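Long-range contacts in putative pore-forming toxin (Bacteroides vulgatus ATCC 8482, PDB 3KOG), which is of unknown function but may act as a pore-forming toxin at membranes: residues A82-A87 and I219-N224; S105-E110 and M188-V193; E110-S115 and S182-Y187; Y124-T129 and V173-H178; G137-K142 and D214-I219. One frame throughout, in Å; residues are numbered along the deposited sequence. Where two conformers were deposited one is given.

How the contacts relate
Contacts 1, 2, 3 and 5 lie along a long, mostly antiparallel sheet, and contact 4 sits near one end of it. Contacts 2 and 3 are successive parts of one strand pair, 98-120 with 179-198, and share E110. Contacts 1 and 5 both use strand 207-225 and share I219. The closest neighbours are contacts 2 and 5, with centres about 8 Å apart; T190 N lies 2.7 Å from S215 O between them. N224 of contact 1 bonds to L176 and Q174 of contact 4. Contacts 4 and 5 do not touch, their nearest atoms being about 11 Å apart. Small molecules probably from the crystallisation liquor lie near contacts 1, 2, 3 and 5.

Contact 1 (A82-A87 and I219-N224)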
# COMPACT_ATOMS: atom_id res chain seq x y z
N ALA A 82 0.09 1.25 -16.65
CA ALA A 82 1.27 0.50 -17.05
C ALA A 82 2.53 1.03 -16.36
O ALA A 82 2.80 2.26 -16.31
CB ALA A 82 1.37 0.51 -18.60
N GLY A 83 3.27 0.08 -15.79
CA GLY A 83 4.53 0.37 -15.09
C GLY A 83 4.49 0.89 -13.68
O GLY A 83 5.53 0.96 -13.06
N GLN A 84 3.34 1.30 -13.18
CA GLN A 84 3.26 1.80 -11.86
C GLN A 84 3.43 0.65 -10.85
O GLN A 84 3.01 -0.48 -11.08
CB GLN A 84 1.96 2.54 -11.60
CG GLN A 84 1.81 3.81 -12.37
CD GLN A 84 0.64 4.63 -11.89
OE1 GLN A 84 -0.52 4.30 -12.17
NE2 GLN A 84 0.94 5.74 -11.18
N PHE A 85 4.08 0.98 -9.76
CA PHE A 85 4.35 0.02 -8.71
C PHE A 85 4.04 0.65 -7.35
O PHE A 85 4.57 1.71 -6.99
CB PHE A 85 5.80 -0.47 -8.76
CG PHE A 85 6.13 -1.34 -7.58
CD1 PHE A 85 5.65 -2.64 -7.51
CD2 PHE A 85 6.75 -0.79 -6.44
CE1 PHE A 85 5.88 -3.47 -6.36
CE2 PHE A 85 6.96 -1.58 -5.28
CZ PHE A 85 6.54 -2.93 -5.26
N GLY A 86 3.26 -0.07 -6.54
CA GLY A 86 2.93 0.36 -5.19
C GLY A 86 2.87 -0.79 -4.20
O GLY A 86 2.84 -1.96 -4.60
N ALA A 87 2.89 -0.45 -2.91
CA ALA A 87 2.75 -1.44 -1.87
C ALA A 87 2.08 -0.76 -0.67
O ALA A 87 2.31 0.43 -0.45
CB ALA A 87 4.13 -1.99 -1.47
N ILE A 219 3.89 5.09 -4.14
CA ILE A 219 3.69 4.64 -5.53
C ILE A 219 4.81 5.21 -6.45
O ILE A 219 5.11 6.42 -6.39
CB ILE A 219 2.31 5.01 -6.00
CG1 ILE A 219 1.24 4.21 -5.20
CG2 ILE A 219 2.14 4.73 -7.49
CD1 ILE A 219 -0.19 4.70 -5.48
N VAL A 220 5.43 4.35 -7.24
CA VAL A 220 6.50 4.73 -8.17
C VAL A 220 5.93 4.61 -9.60
O VAL A 220 5.30 3.58 -9.94
CB VAL A 220 7.72 3.78 -8.01
CG1 VAL A 220 8.91 4.22 -8.95
CG2 VAL A 220 8.18 3.77 -6.60
N SER A 221 6.18 5.60 -10.44
CA SER A 221 5.53 5.71 -11.75
C SER A 221 6.60 6.07 -12.78
O SER A 221 6.90 7.26 -12.93
CB SER A 221 4.49 6.77 -11.70
OG SER A 221 3.51 6.50 -10.71
N PRO A 222 7.24 5.07 -13.40
CA PRO A 222 8.16 5.38 -14.51
C PRO A 222 7.36 5.87 -15.72
O PRO A 222 6.28 5.36 -16.00
CB PRO A 222 8.82 4.04 -14.81
CG PRO A 222 8.38 3.10 -13.66
CD PRO A 222 7.10 3.64 -13.18
N LYS A 223 7.85 6.89 -16.39
CA LYS A 223 7.14 7.57 -17.46
C LYS A 223 7.97 7.52 -18.73
O LYS A 223 9.19 7.80 -18.68
CB LYS A 223 6.96 9.03 -17.07
CG LYS A 223 6.05 9.22 -15.87
CD LYS A 223 4.59 8.88 -16.18
CE LYS A 223 3.62 9.42 -15.08
NZ LYS A 223 2.33 8.68 -15.11
N ASN A 224 7.34 7.11 -19.83
CA ASN A 224 7.97 7.11 -21.15
C ASN A 224 7.09 7.99 -22.02
O ASN A 224 5.99 7.60 -22.36
CB ASN A 224 8.11 5.70 -21.72
CG ASN A 224 9.31 4.95 -21.13
OD1 ASN A 224 10.45 5.16 -21.51
ND2 ASN A 224 9.03 4.07 -20.19
O HOH W 1 4.21 4.23 -14.77
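The side-chain amide of Q84 meets S221 within its own plane. NE2 of Q84 donates to OG of S221 at 2.7 Å, and the bond is nearly straight at 174°. Q84 CG lies beside the backbone N (chi1 -67°), and the chain runs on extended to bring the amide to the serine. NE2 also bonds to a methylpentanediol, probably from the crystallisation liquor, while OE1 accepts from K81 N. Both ends of the amide are therefore held. The ring of P222 presents CD to O of G83, 3.1 Å away. The F85 ring leads away from the strand opposite.

The backbone forms one antiparallel hydrogen-bonded pair. F85 N donates to V220 O at 2.9 Å, and V220 N returns a bond to F85 O at 2.8 Å. Further along, a water donates to both A82 O and P222 O. It links the two segments where the backbone ladder gives out. G83 has a positive phi of 80°, which favours glycine.

Strand 85-94 lies between 18-27 and 207-225. F85 packs on K18 and I20 of the first, and on Y132 of strand 126-143. On the other edge of 207-225 lies strand 179-198, where V183 meets V220.

Contact 2 (S105-E110 and M188-V193)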
# COMPACT_ATOMS: atom_id res chain seq x y z
N SER A 105 -12.22 6.44 4.89
CA SER A 105 -10.85 6.48 4.46
C SER A 105 -10.70 7.43 3.28
O SER A 105 -11.50 7.39 2.36
CB SER A 105 -10.35 5.09 4.08
OG SER A 105 -8.95 5.08 4.05
N ASN A 106 -9.71 8.31 3.34
CA ASN A 106 -9.48 9.23 2.24
C ASN A 106 -7.99 9.36 2.00
O ASN A 106 -7.26 9.68 2.92
CB ASN A 106 -10.07 10.60 2.57
CG ASN A 106 -9.81 11.62 1.48
OD1 ASN A 106 -10.54 11.69 0.48
ND2 ASN A 106 -8.77 12.44 1.67
N SER A 107 -7.57 9.13 0.75
CA SER A 107 -6.18 9.19 0.34
C SER A 107 -5.91 10.42 -0.48
O SER A 107 -6.75 10.83 -1.30
CB SER A 107 -5.80 7.97 -0.43
OG SER A 107 -6.14 6.85 0.33
N GLN A 108 -4.77 11.02 -0.24
CA GLN A 108 -4.34 12.21 -0.96
C GLN A 108 -2.84 12.07 -1.21
O GLN A 108 -2.12 11.33 -0.52
CB GLN A 108 -4.72 13.48 -0.18
CG GLN A 108 -3.76 13.84 0.94
CD GLN A 108 -4.28 15.00 1.82
OE1 GLN A 108 -5.05 14.78 2.76
NE2 GLN A 108 -3.81 16.23 1.53
N ILE A 109 -2.39 12.74 -2.27
CA ILE A 109 -0.96 12.78 -2.57
C ILE A 109 -0.41 13.79 -1.60
O ILE A 109 -0.83 14.94 -1.58
CB ILE A 109 -0.66 13.19 -4.02
CG1 ILE A 109 -1.20 12.12 -4.98
CG2 ILE A 109 0.86 13.45 -4.19
CD1 ILE A 109 -1.48 12.60 -6.42
N GLU A 110 0.54 13.37 -0.78
CA GLU A 110 1.21 14.32 0.10
C GLU A 110 2.39 15.02 -0.59
O GLU A 110 2.61 16.20 -0.38
CB GLU A 110 1.71 13.60 1.32
CG GLU A 110 2.44 14.45 2.29
CD GLU A 110 2.84 13.66 3.51
OE1 GLU A 110 3.54 12.63 3.36
OE2 GLU A 110 2.46 14.11 4.60
N MSE A 188 1.70 8.92 -0.57
CA MSE A 188 0.27 8.94 -0.34
C MSE A 188 0.04 8.99 1.20
O MSE A 188 0.73 8.27 1.96
CB MSE A 188 -0.34 7.64 -0.89
CG MSE A 188 0.02 7.26 -2.35
SE MSE A 188 -0.46 8.69 -3.55
CE MSE A 188 -2.32 8.88 -3.10
N LYS A 189 -0.84 9.89 1.63
CA LYS A 189 -1.27 10.02 3.03
C LYS A 189 -2.74 9.66 3.08
O LYS A 189 -3.54 10.27 2.40
CB LYS A 189 -1.08 11.44 3.54
CG LYS A 189 -1.55 11.59 5.01
CD LYS A 189 -1.26 12.95 5.57
CE LYS A 189 -2.38 13.90 5.36
NZ LYS A 189 -2.25 15.06 6.31
N THR A 190 -3.08 8.60 3.81
CA THR A 190 -4.43 8.12 3.88
C THR A 190 -4.92 8.41 5.34
O THR A 190 -4.27 8.00 6.29
CB THR A 190 -4.53 6.65 3.53
OG1 THR A 190 -4.12 6.39 2.17
CG2 THR A 190 -5.94 6.12 3.75
N THR A 191 -6.01 9.14 5.49
CA THR A 191 -6.64 9.43 6.79
C THR A 191 -7.87 8.53 6.93
O THR A 191 -8.79 8.58 6.10
CB THR A 191 -7.03 10.91 6.95
OG1 THR A 191 -5.87 11.73 6.64
CG2 THR A 191 -7.55 11.22 8.45
N SER A 192 -7.86 7.69 7.96
CA SER A 192 -8.89 6.69 8.21
C SER A 192 -9.43 6.80 9.63
O SER A 192 -8.66 6.96 10.57
CB SER A 192 -8.33 5.30 7.95
OG SER A 192 -7.81 5.14 6.62
N VAL A 193 -10.73 6.65 9.78
CA VAL A 193 -11.39 6.72 11.08
C VAL A 193 -11.86 5.30 11.36
O VAL A 193 -12.47 4.67 10.50
CB VAL A 193 -12.61 7.67 11.05
CG1 VAL A 193 -13.45 7.55 12.35
CG2 VAL A 193 -12.19 9.13 10.73
O HOH W 2 -4.94 12.07 3.82
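Two pairs of facing hydroxyls bridge the strands. S105 OG meets S192 OG at 2.8 Å, and S107 OG meets T190 OG1 at 2.8 Å. Both are at non-hydrogen-bonded positions, on one face of the sheet. Between them, CG2 of T190 lies 3.2 Å from S105 OG. The S192 hydroxyl has a second partner in E102.

The backbone is a regular antiparallel ladder; N106 with T191 and Q108 with K189 are its hydrogen-bonded pairs. Each pair exchanges two N-H...O bonds.

One water lies on the opposite face. It reaches Q108 OE1, K189 O (2.7 Å) and T191 OG1. These are more acceptors than it has protons, so the bonds cannot all be made at once. T191 OG1 also bonds to D214.

The apolar pair is selenomethionine M188 with I109, SE of M188 packing on I109 CG1 at 3.8 Å. The M188 chain bends at chi2 and chi3 (-57° and -55°). Its CE is in van der Waals contact with Q108 O at 3.6 Å.

K189 and Q108 lie side by side, pointing the same way, with K189 CE 3.8 Å from Q108 OE1. Among the charges, K189 NZ stays 5.1 Å from E110 OE2. K189 NZ has a long, weak ion pair with D214, and E110 makes its salt bridge with K135.

Strand 179-198 runs between 98-120 and 207-225. On the 207-225 side, M188 packs on N217, and K189 on Y216.

Contact 3 (E110-S115 and S182-Y187); sequences ETTKHS and SVFVDY
The rings of H114 and F184 form an offset stack, almost parallel at 7° with centroids 3.8 Å apart. H114 CG lies anti to the backbone N (chi1 -175°), while F184 CG lies beside its own (chi1 -68°). CZ of F184 sits over the centre of the imidazole. At the imidazole edge and in its plane, NE2 is hydrogen-bonded to S182 OG at 2.8 Å, which would help fix the rotation of the ring. T112 CG2 comes to the edge of the F184 ring, 3.6 Å from CD2.

T112 and D186 lie side by side and point the same way. T112 OG1 donates to D186 OD2 at 2.9 Å, from above the carboxylate plane. On the opposite face of the sheet, T111 CB approaches CD2 of Y187 obliquely at 4.1 Å. The Y187 hydroxyl bonds to T133 O. S115 turns its OG back to accept from V183 N at 2.9 Å.

The strands form an antiparallel ladder, with T111-Y187 and K113-V185 as its hydrogen-bonded pairs. E110 and T111 both face Y187, a classic beta bulge. E110 N donates to Y187 O at 2.8 Å, and T111 N makes a weak bond to the same oxygen at 3.4 Å.

Strand 98-120 covers one edge of 179-198, and 207-225 the other. There F184 packs on K223, and V185 and Y187 on T218.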
# COMPACT_ATOMS: atom_id res chain seq x y z
N GLU A 110 0.54 13.37 -0.78
CA GLU A 110 1.21 14.32 0.10
C GLU A 110 2.39 15.02 -0.59
O GLU A 110 2.61 16.20 -0.38
CB GLU A 110 1.71 13.60 1.32
CG GLU A 110 2.44 14.45 2.29
CD GLU A 110 2.84 13.66 3.51
OE1 GLU A 110 3.54 12.63 3.36
OE2 GLU A 110 2.46 14.11 4.60
N THR A 111 3.20 14.25 -1.31
CA THR A 111 4.38 14.75 -1.98
C THR A 111 4.54 14.03 -3.30
O THR A 111 4.24 12.83 -3.38
CB THR A 111 5.65 14.57 -1.10
OG1 THR A 111 5.43 15.25 0.12
CG2 THR A 111 6.89 15.15 -1.79
N THR A 112 4.93 14.76 -4.35
CA THR A 112 5.27 14.17 -5.63
C THR A 112 6.74 14.52 -5.84
O THR A 112 7.14 15.66 -5.57
CB THR A 112 4.38 14.75 -6.74
OG1 THR A 112 3.02 14.44 -6.46
CG2 THR A 112 4.71 14.16 -8.10
N LYS A 113 7.56 13.52 -6.18
CA LYS A 113 8.98 13.72 -6.53
C LYS A 113 9.14 13.29 -7.98
O LYS A 113 8.51 12.30 -8.41
CB LYS A 113 9.91 12.85 -5.67
CG LYS A 113 9.73 13.02 -4.18
CD LYS A 113 10.98 12.53 -3.38
CE LYS A 113 11.65 11.32 -4.02
NZ LYS A 113 12.33 10.43 -3.03
N HIS A 114 9.97 14.00 -8.72
CA HIS A 114 10.13 13.74 -10.12
C HIS A 114 11.60 13.90 -10.49
O HIS A 114 12.19 14.93 -10.20
CB HIS A 114 9.29 14.73 -10.91
CG HIS A 114 9.29 14.47 -12.38
ND1 HIS A 114 9.21 15.48 -13.32
CD2 HIS A 114 9.35 13.32 -13.08
CE1 HIS A 114 9.19 14.95 -14.53
NE2 HIS A 114 9.29 13.63 -14.41
N SER A 115 12.17 12.89 -11.12
CA SER A 115 13.51 12.99 -11.64
C SER A 115 13.58 13.94 -12.87
O SER A 115 12.53 14.35 -13.44
CB SER A 115 13.98 11.61 -12.05
OG SER A 115 13.28 11.17 -13.19
N SER A 182 11.47 9.47 -17.39
CA SER A 182 11.63 10.00 -16.07
C SER A 182 10.88 9.14 -15.06
O SER A 182 10.13 8.23 -15.43
CB SER A 182 11.14 11.46 -15.99
OG SER A 182 9.74 11.55 -16.24
N VAL A 183 11.09 9.44 -13.79
CA VAL A 183 10.38 8.67 -12.76
C VAL A 183 9.70 9.62 -11.78
O VAL A 183 10.31 10.52 -11.28
CB VAL A 183 11.35 7.73 -12.02
CG1 VAL A 183 10.59 6.89 -10.97
CG2 VAL A 183 12.06 6.81 -13.02
N PHE A 184 8.43 9.36 -11.49
CA PHE A 184 7.73 9.96 -10.35
C PHE A 184 7.68 9.01 -9.16
O PHE A 184 7.56 7.81 -9.31
CB PHE A 184 6.30 10.37 -10.71
CG PHE A 184 6.19 11.50 -11.67
CD1 PHE A 184 6.25 11.28 -13.04
CD2 PHE A 184 5.93 12.77 -11.20
CE1 PHE A 184 6.11 12.37 -13.95
CE2 PHE A 184 5.82 13.84 -12.08
CZ PHE A 184 5.91 13.62 -13.46
N VAL A 185 7.80 9.58 -7.97
CA VAL A 185 7.53 8.90 -6.72
C VAL A 185 6.49 9.72 -5.98
O VAL A 185 6.70 10.90 -5.70
CB VAL A 185 8.81 8.74 -5.87
CG1 VAL A 185 8.49 8.06 -4.54
CG2 VAL A 185 9.87 7.96 -6.67
N ASP A 186 5.35 9.10 -5.65
CA ASP A 186 4.32 9.77 -4.92
C ASP A 186 4.19 9.16 -3.54
O ASP A 186 4.03 7.97 -3.43
CB ASP A 186 2.99 9.67 -5.64
CG ASP A 186 2.95 10.51 -6.92
OD1 ASP A 186 3.44 10.04 -7.95
OD2 ASP A 186 2.44 11.64 -6.89
N TYR A 187 4.21 10.01 -2.52
CA TYR A 187 3.89 9.63 -1.17
C TYR A 187 2.44 9.94 -0.93
O TYR A 187 2.01 11.06 -1.07
CB TYR A 187 4.75 10.42 -0.17
CG TYR A 187 6.23 10.19 -0.23
CD1 TYR A 187 6.77 9.08 -0.81
CD2 TYR A 187 7.09 11.09 0.40
CE1 TYR A 187 8.11 8.87 -0.83
CE2 TYR A 187 8.44 10.88 0.39
CZ TYR A 187 8.94 9.76 -0.26
OH TYR A 187 10.30 9.51 -0.29

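Contact 4 (Y124-T129 and V173-H178); sequences YWYYIT and VQVLAH
V175 N donates to Y126 O at 2.7 Å, the shortest hydrogen bond between the segments. Y126 N returns a bond to V175 O, and I128 exchanges a second pair with V173.

The side chains meet on both faces. Y126 CG sits between its backbone N and carbonyl carbon (chi1 62°), and the ring lies alongside V175. CB of V175 makes a CH-pi contact over the ring face, 3.9 Å from the centroid. CG1 of V175 reaches Y126 CZ at 3.6 Å. Its other branch, CG2, packs on I128 CG2 at 3.6 Å.

On the opposite side, Q174 lies over one face of the W125 indole. Ring and amide planes are 25° apart, and Q174 CG is 3.7 Å from W125 CE3. H240 stacks on the indole and H236 meets it edge-to-face, so the histidine-rich C-terminal segment closes around W125. Past the ladder, CB of A177 touches Y124 N at 3.5 Å.

N224 of strand 207-225 bonds to Q174 O and L176 N, and N120 bonds to L176 O and Y124 O. The short strand axes run at 127°, well short of straight antiparallel. This is an antiparallel beta ladder with strong twist, near one end of the long sheet.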
# COMPACT_ATOMS: atom_id res chain seq x y z
N TYR A 124 16.15 1.44 -29.66
CA TYR A 124 16.27 0.30 -28.75
C TYR A 124 15.84 0.65 -27.30
O TYR A 124 16.20 1.69 -26.76
CB TYR A 124 17.70 -0.29 -28.81
CG TYR A 124 18.08 -0.72 -30.25
CD1 TYR A 124 18.54 0.23 -31.17
CD2 TYR A 124 17.92 -2.04 -30.69
CE1 TYR A 124 18.83 -0.12 -32.49
CE2 TYR A 124 18.23 -2.40 -32.02
CZ TYR A 124 18.68 -1.43 -32.90
OH TYR A 124 18.98 -1.75 -34.22
N TRP A 125 15.04 -0.23 -26.71
CA TRP A 125 14.69 -0.07 -25.30
C TRP A 125 15.69 -0.80 -24.43
O TRP A 125 16.43 -1.66 -24.89
CB TRP A 125 13.27 -0.57 -25.00
CG TRP A 125 13.09 -2.05 -25.08
CD1 TRP A 125 12.77 -2.78 -26.20
CD2 TRP A 125 13.18 -2.99 -24.01
NE1 TRP A 125 12.67 -4.11 -25.88
CE2 TRP A 125 12.92 -4.27 -24.54
CE3 TRP A 125 13.48 -2.89 -22.65
CZ2 TRP A 125 12.94 -5.42 -23.77
CZ3 TRP A 125 13.48 -4.04 -21.88
CH2 TRP A 125 13.21 -5.28 -22.44
N TYR A 126 15.71 -0.44 -23.16
CA TYR A 126 16.59 -1.06 -22.23
C TYR A 126 16.09 -0.89 -20.80
O TYR A 126 15.13 -0.14 -20.55
CB TYR A 126 18.02 -0.51 -22.43
CG TYR A 126 18.15 0.96 -22.21
CD1 TYR A 126 18.38 1.45 -20.94
CD2 TYR A 126 18.04 1.87 -23.27
CE1 TYR A 126 18.49 2.81 -20.70
CE2 TYR A 126 18.15 3.26 -23.05
CZ TYR A 126 18.38 3.71 -21.74
OH TYR A 126 18.50 5.04 -21.44
N TYR A 127 16.70 -1.64 -19.89
CA TYR A 127 16.42 -1.55 -18.47
C TYR A 127 17.33 -0.54 -17.78
O TYR A 127 18.51 -0.44 -18.09
CB TYR A 127 16.62 -2.91 -17.79
CG TYR A 127 15.57 -3.94 -18.15
CD1 TYR A 127 14.23 -3.75 -17.81
CD2 TYR A 127 15.92 -5.12 -18.82
CE1 TYR A 127 13.27 -4.67 -18.12
CE2 TYR A 127 14.96 -6.07 -19.13
CZ TYR A 127 13.64 -5.83 -18.77
OH TYR A 127 12.68 -6.76 -19.08
N ILE A 128 16.78 0.19 -16.82
CA ILE A 128 17.55 1.12 -16.02
C ILE A 128 17.31 0.77 -14.55
O ILE A 128 16.38 0.01 -14.23
CB ILE A 128 17.20 2.63 -16.38
CG1 ILE A 128 18.32 3.59 -15.95
CG2 ILE A 128 15.89 3.10 -15.79
CD1 ILE A 128 18.21 5.00 -16.57
N THR A 129 18.21 1.23 -13.69
CA THR A 129 18.08 1.05 -12.25
C THR A 129 17.48 2.30 -11.67
O THR A 129 17.91 3.44 -11.98
CB THR A 129 19.43 0.75 -11.55
OG1 THR A 129 19.82 -0.60 -11.85
CG2 THR A 129 19.33 0.92 -10.01
N VAL A 173 13.49 -1.31 -14.56
CA VAL A 173 12.58 -0.30 -15.05
C VAL A 173 12.86 -0.13 -16.54
O VAL A 173 14.01 -0.06 -16.99
CB VAL A 173 12.73 0.97 -14.25
CG1 VAL A 173 11.77 2.07 -14.78
CG2 VAL A 173 12.47 0.68 -12.76
N GLN A 174 11.81 -0.07 -17.32
CA GLN A 174 11.94 -0.07 -18.75
C GLN A 174 12.02 1.36 -19.30
O GLN A 174 11.11 2.16 -19.05
CB GLN A 174 10.76 -0.80 -19.32
CG GLN A 174 10.82 -1.18 -20.74
CD GLN A 174 9.96 -2.41 -21.02
OE1 GLN A 174 9.81 -3.27 -20.15
NE2 GLN A 174 9.39 -2.48 -22.21
N VAL A 175 13.12 1.65 -20.01
CA VAL A 175 13.31 2.88 -20.78
C VAL A 175 12.99 2.53 -22.21
O VAL A 175 13.71 1.78 -22.83
CB VAL A 175 14.76 3.44 -20.71
CG1 VAL A 175 14.88 4.72 -21.55
CG2 VAL A 175 15.16 3.69 -19.28
N LEU A 176 11.89 3.05 -22.75
CA LEU A 176 11.50 2.68 -24.11
C LEU A 176 12.36 3.32 -25.15
O LEU A 176 13.09 4.27 -24.88
CB LEU A 176 10.01 3.01 -24.37
CG LEU A 176 8.98 2.15 -23.62
CD1 LEU A 176 7.56 2.55 -23.98
CD2 LEU A 176 9.20 0.67 -23.92
N ALA A 177 12.29 2.80 -26.37
CA ALA A 177 12.89 3.49 -27.51
C ALA A 177 12.10 4.76 -27.79
O ALA A 177 10.89 4.85 -27.48
CB ALA A 177 12.95 2.58 -28.73
N HIS A 178 12.79 5.76 -28.33
CA HIS A 178 12.15 7.01 -28.78
C HIS A 178 11.31 7.63 -27.68
O HIS A 178 10.11 7.90 -27.86
CB HIS A 178 11.32 6.76 -30.05
CG HIS A 178 12.10 6.15 -31.18
ND1 HIS A 178 13.03 6.86 -31.90
CD2 HIS A 178 12.10 4.90 -31.69
CE1 HIS A 178 13.56 6.08 -32.83
NE2 HIS A 178 13.01 4.88 -32.72

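Contact 5 (G137-K142 and D214-I219); sequences GSEVIK and DSYNTI
Two carboxylates lie close together in the E139 conformer described: E139 OE2 is 3.8 Å from D214 OD2, with their planes turned 45° apart. Other partners probably ease the repulsion. In this conformer, which is one of two deposited, Y216 OH donates to E139 OE2 at 3.1 Å. The hydroxyl comes from above the carboxylate plane, while OE2 lies at the edge of the tyrosine ring and in its plane. D214 OD1 accepts from T191 OG1, and OD2 has a weak, long ion pair with K189.

The frame is an antiparallel ladder between strands 126-143 and 207-225. E139 and D214 form a hydrogen-bonded pair, with E139 N to D214 O and D214 N to E139 O each 2.9 Å. In the next such pair, Y216 N donates to G137 O at 2.8 Å, but the return bond from G137 N is weak. The backbone angles of G137 by themselves call for glycine. Beyond E139, I141 and K142 both face T212 in a classic beta bulge. I141 crosses D214 at about a right angle and sets CD1 3.5 Å from OD1. On the other face, S138 OG bonds to Y159 O and to a glycerol probably from the crystallisation liquor.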
# COMPACT_ATOMS: atom_id res chain seq x y z
N GLY A 137 4.17 3.56 6.83
CA GLY A 137 3.89 3.50 8.24
C GLY A 137 2.60 4.19 8.57
O GLY A 137 1.80 4.45 7.71
N SER A 138 2.42 4.49 9.84
CA SER A 138 1.12 4.77 10.40
C SER A 138 1.30 5.51 11.75
O SER A 138 2.22 5.19 12.51
CB SER A 138 0.41 3.45 10.59
OG SER A 138 -0.87 3.61 11.08
N GLU A 139 0.45 6.52 11.97
CA GLU A 139 0.39 7.29 13.22
C GLU A 139 -1.07 7.57 13.61
O GLU A 139 -1.90 7.91 12.75
CB GLU A 139 1.17 8.62 13.10
CG GLU A 139 0.88 9.43 11.82
CD GLU A 139 1.46 10.87 11.83
OE1 GLU A 139 2.27 11.20 12.74
OE2 GLU A 139 1.10 11.67 10.90
N VAL A 140 -1.40 7.42 14.88
CA VAL A 140 -2.74 7.76 15.38
C VAL A 140 -2.74 9.26 15.66
O VAL A 140 -1.91 9.73 16.42
CB VAL A 140 -3.12 6.95 16.64
CG1 VAL A 140 -4.44 7.47 17.25
CG2 VAL A 140 -3.27 5.49 16.28
N ILE A 141 -3.61 10.02 15.00
CA ILE A 141 -3.63 11.49 15.16
C ILE A 141 -4.77 11.94 16.04
O ILE A 141 -4.83 13.09 16.42
CB ILE A 141 -3.60 12.24 13.80
CG1 ILE A 141 -4.90 12.02 12.97
CG2 ILE A 141 -2.30 11.83 13.04
CD1 ILE A 141 -5.02 12.81 11.66
N LYS A 142 -5.68 11.03 16.37
CA LYS A 142 -6.78 11.38 17.26
C LYS A 142 -7.27 10.11 17.91
O LYS A 142 -7.37 9.06 17.27
CB LYS A 142 -7.91 12.08 16.48
CG LYS A 142 -9.01 12.61 17.32
CD LYS A 142 -10.01 13.43 16.48
CE LYS A 142 -11.28 13.71 17.32
NZ LYS A 142 -12.36 14.32 16.49
N ASP A 214 -3.38 8.43 10.34
CA ASP A 214 -2.73 8.77 9.09
C ASP A 214 -1.75 7.68 8.74
O ASP A 214 -0.88 7.32 9.54
CB ASP A 214 -1.97 10.11 9.17
CG ASP A 214 -2.86 11.33 9.07
OD1 ASP A 214 -4.07 11.26 8.72
OD2 ASP A 214 -2.29 12.41 9.28
N SER A 215 -1.92 7.10 7.57
CA SER A 215 -1.06 6.03 7.11
C SER A 215 -0.46 6.43 5.75
O SER A 215 -1.09 7.13 4.94
CB SER A 215 -1.79 4.67 6.98
OG SER A 215 -2.88 4.70 6.12
N TYR A 216 0.75 5.94 5.53
CA TYR A 216 1.57 6.39 4.42
C TYR A 216 2.02 5.23 3.61
O TYR A 216 2.35 4.20 4.15
CB TYR A 216 2.80 7.14 4.93
CG TYR A 216 2.45 8.38 5.69
CD1 TYR A 216 2.16 8.32 7.06
CD2 TYR A 216 2.34 9.59 5.05
CE1 TYR A 216 1.78 9.42 7.75
CE2 TYR A 216 1.98 10.73 5.75
CZ TYR A 216 1.71 10.63 7.10
OH TYR A 216 1.33 11.74 7.80
N ASN A 217 2.03 5.39 2.28
CA ASN A 217 2.62 4.39 1.40
C ASN A 217 3.11 5.06 0.11
O ASN A 217 2.80 6.22 -0.12
CB ASN A 217 1.66 3.23 1.09
CG ASN A 217 0.50 3.62 0.20
OD1 ASN A 217 -0.28 4.50 0.53
ND2 ASN A 217 0.39 2.96 -0.95
N THR A 218 3.84 4.33 -0.70
CA THR A 218 4.56 4.95 -1.81
C THR A 218 4.19 4.26 -3.12
O THR A 218 4.10 3.01 -3.17
CB THR A 218 6.03 4.91 -1.56
OG1 THR A 218 6.35 5.57 -0.32
CG2 THR A 218 6.85 5.57 -2.71
N ILE A 219 3.89 5.09 -4.14
CA ILE A 219 3.69 4.64 -5.53
C ILE A 219 4.81 5.21 -6.45
O ILE A 219 5.11 6.42 -6.39
CB ILE A 219 2.31 5.01 -6.00
CG1 ILE A 219 1.24 4.21 -5.20
CG2 ILE A 219 2.14 4.73 -7.49
CD1 ILE A 219 -0.19 4.70 -5.48